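Local coordinates for gram-negative insecticidal protein (Chromobacterium piscinae, PDB 6FBM) that is an insecticidal toxin of the MACPF and beta-tripod families, probably acting by forming pores in target-cell membranes, at residues Y167-I172 with D298-F303. Residues are numbered along the deposited sequence; the frame is centred on the assembly and turned at random.
Sequences YGPYYI and DAFPEF
Pro169 and Tyr170 meet Phe300 and Phe303 where helix 160-167 of the MACPF domain gives way to strand 170-177, a member of the domain's large antiparallel sheet. Gly168, with positive phi, leaves the helical conformation and redirects the chain into Pro169, whose CA lies 7.7 Å from the CA of Phe300, the nearest pair of CA atoms across the contact. On the other segment, Phe303 N donates to Ala299 O (3.1 Å), and the three-residue spacing of Phe300 and Phe303 along the helix turns both side chains toward Pro169. The contact between the two segments is apolar, made by side chains alone.

The proline ring reaches both phenylalanines at once: its CG lies 3.7 Å from CE1 of Phe300, close to the plane of that ring and at its edge, and 3.8 Å from CE2 of Phe303, which it approaches obliquely. In both phenylalanines CG is anti to the backbone N (chi1 -169° in Phe300 and 178° in Phe303), extending the rings from the helix to the proline.

Tyr170 adds an offset edge-to-face stack, its ring edge turned toward a face of Phe300, with centroids 5.4 Å apart and planes at 61°. Trp284 meets both of these rings and Tyr98 packs edge-to-face on Phe300, so this buried pair is part of a larger group of aromatic rings, which joins the start of the strand to the short helix 300-304. Within the Tyr170-Phe300 stack the closest approach is between Tyr170 CE1 and Phe300 CZ, at 3.6 Å.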
loop_
_atom_site.group_PDB
_atom_site.type_symbol
_atom_site.label_atom_id
_atom_site.label_comp_id
_atom_site.label_asym_id
_atom_site.label_seq_id
_atom_site.Cartn_x
_atom_site.Cartn_y
_atom_site.Cartn_z
ATOM N N TYR A 167 -37.277 16.331 -5.144
ATOM C CA TYR A 167 -36.636 16.380 -3.838
ATOM C C TYR A 167 -36.896 15.193 -2.918
ATOM O O TYR A 167 -36.154 15.002 -1.949
ATOM C CB TYR A 167 -37.046 17.679 -3.138
ATOM C CG TYR A 167 -36.605 18.886 -3.921
ATOM C CD1 TYR A 167 -35.263 19.268 -3.940
ATOM C CD2 TYR A 167 -37.510 19.614 -4.675
ATOM C CE1 TYR A 167 -34.850 20.362 -4.679
ATOM C CE2 TYR A 167 -37.100 20.694 -5.422
ATOM C CZ TYR A 167 -35.767 21.060 -5.429
ATOM O OH TYR A 167 -35.362 22.145 -6.157
ATOM N N GLY A 168 -37.919 14.405 -3.220
ATOM C CA GLY A 168 -38.452 13.423 -2.280
ATOM C C GLY A 168 -39.451 14.061 -1.331
ATOM O O GLY A 168 -39.279 15.214 -0.935
ATOM N N PRO A 169 -40.506 13.332 -0.965
ATOM C CA PRO A 169 -41.462 13.891 -0.010
ATOM C C PRO A 169 -40.946 13.912 1.435
ATOM O O PRO A 169 -41.465 14.687 2.253
ATOM C CB PRO A 169 -42.657 12.951 -0.124
ATOM C CG PRO A 169 -42.047 11.632 -0.507
ATOM C CD PRO A 169 -40.839 11.943 -1.348
ATOM N N TYR A 170 -39.964 13.052 1.743
ATOM C CA TYR A 170 -39.370 13.000 3.062
ATOM C C TYR A 170 -37.873 13.104 2.929
ATOM O O TYR A 170 -37.327 12.756 1.895
ATOM C CB TYR A 170 -39.729 11.691 3.744
ATOM C CG TYR A 170 -41.104 11.667 4.330
ATOM C CD1 TYR A 170 -42.230 11.482 3.537
ATOM C CD2 TYR A 170 -41.282 11.838 5.684
ATOM C CE1 TYR A 170 -43.493 11.469 4.090
ATOM C CE2 TYR A 170 -42.550 11.831 6.253
ATOM C CZ TYR A 170 -43.646 11.640 5.458
ATOM O OH TYR A 170 -44.873 11.631 6.049
ATOM N N TYR A 171 -37.221 13.562 3.987
ATOM C CA TYR A 171 -35.781 13.640 4.038
ATOM C C TYR A 171 -35.243 12.948 5.286
ATOM O O TYR A 171 -35.968 12.710 6.246
ATOM C CB TYR A 171 -35.324 15.104 3.983
ATOM C CG TYR A 171 -35.713 15.919 5.192
ATOM C CD1 TYR A 171 -34.887 15.984 6.303
ATOM C CD2 TYR A 171 -36.924 16.608 5.237
ATOM C CE1 TYR A 171 -35.244 16.729 7.431
ATOM C CE2 TYR A 171 -37.296 17.334 6.353
ATOM C CZ TYR A 171 -36.453 17.413 7.440
ATOM O OH TYR A 171 -36.807 18.119 8.547
ATOM N N ILE A 172 -33.950 12.652 5.257
ATOM C CA ILE A 172 -33.293 11.981 6.357
ATOM C C ILE A 172 -32.971 12.998 7.434
ATOM O O ILE A 172 -32.115 13.850 7.262
ATOM C CB ILE A 172 -31.965 11.317 5.913
ATOM C CG1 ILE A 172 -32.195 10.257 4.818
ATOM C CG2 ILE A 172 -31.242 10.706 7.113
ATOM C CD1 ILE A 172 -32.993 9.039 5.258
ATOM N N ASP A 298 -51.484 17.116 1.559
ATOM C CA ASP A 298 -52.695 16.538 0.940
ATOM C C ASP A 298 -52.381 15.739 -0.311
ATOM O O ASP A 298 -53.109 14.799 -0.655
ATOM C CB ASP A 298 -53.700 17.626 0.546
ATOM C CG ASP A 298 -54.388 18.258 1.738
ATOM O OD1 ASP A 298 -54.403 17.642 2.810
ATOM O OD2 ASP A 298 -54.941 19.366 1.600
ATOM N N ALA A 299 -51.307 16.117 -0.997
ATOM C CA ALA A 299 -50.918 15.441 -2.212
ATOM C C ALA A 299 -50.165 14.121 -1.963
ATOM O O ALA A 299 -49.926 13.340 -2.912
ATOM C CB ALA A 299 -50.093 16.378 -3.061
ATOM N N PHE A 300 -49.797 13.843 -0.706
ATOM C CA PHE A 300 -49.008 12.643 -0.430
ATOM C C PHE A 300 -49.745 11.340 -0.773
ATOM O O PHE A 300 -49.143 10.458 -1.365
ATOM C CB PHE A 300 -48.478 12.641 0.996
ATOM C CG PHE A 300 -47.458 11.572 1.268
ATOM C CD1 PHE A 300 -46.282 11.509 0.532
ATOM C CD2 PHE A 300 -47.660 10.644 2.288
ATOM C CE1 PHE A 300 -45.337 10.529 0.795
ATOM C CE2 PHE A 300 -46.716 9.681 2.558
ATOM C CZ PHE A 300 -45.555 9.609 1.807
ATOM N N PRO A 301 -51.052 11.224 -0.440
ATOM C CA PRO A 301 -51.767 10.017 -0.862
ATOM C C PRO A 301 -51.676 9.687 -2.332
ATOM O O PRO A 301 -51.495 8.505 -2.678
ATOM C CB PRO A 301 -53.208 10.304 -0.462
ATOM C CG PRO A 301 -53.087 11.184 0.739
ATOM C CD PRO A 301 -51.831 11.982 0.567
ATOM N N GLU A 302 -51.789 10.688 -3.204
ATOM C CA GLU A 302 -51.699 10.398 -4.652
ATOM C C GLU A 302 -50.271 10.082 -5.073
ATOM O O GLU A 302 -50.075 9.191 -5.901
ATOM C CB GLU A 302 -52.378 11.453 -5.569
ATOM C CG GLU A 302 -51.750 12.844 -5.615
ATOM C CD GLU A 302 -51.949 13.586 -6.937
ATOM O OE1 GLU A 302 -51.898 12.943 -8.008
ATOM O OE2 GLU A 302 -52.092 14.837 -6.889
ATOM N N PHE A 303 -49.275 10.750 -4.489
ATOM C CA PHE A 303 -47.881 10.359 -4.720
ATOM C C PHE A 303 -47.664 8.869 -4.412
ATOM O O PHE A 303 -46.980 8.176 -5.161
ATOM C CB PHE A 303 -46.908 11.219 -3.884
ATOM C CG PHE A 303 -45.469 10.833 -4.052
ATOM C CD1 PHE A 303 -44.722 11.299 -5.125
ATOM C CD2 PHE A 303 -44.861 9.983 -3.143
ATOM C CE1 PHE A 303 -43.391 10.924 -5.286
ATOM C CE2 PHE A 303 -43.530 9.588 -3.296
ATOM C CZ PHE A 303 -42.784 10.087 -4.358
#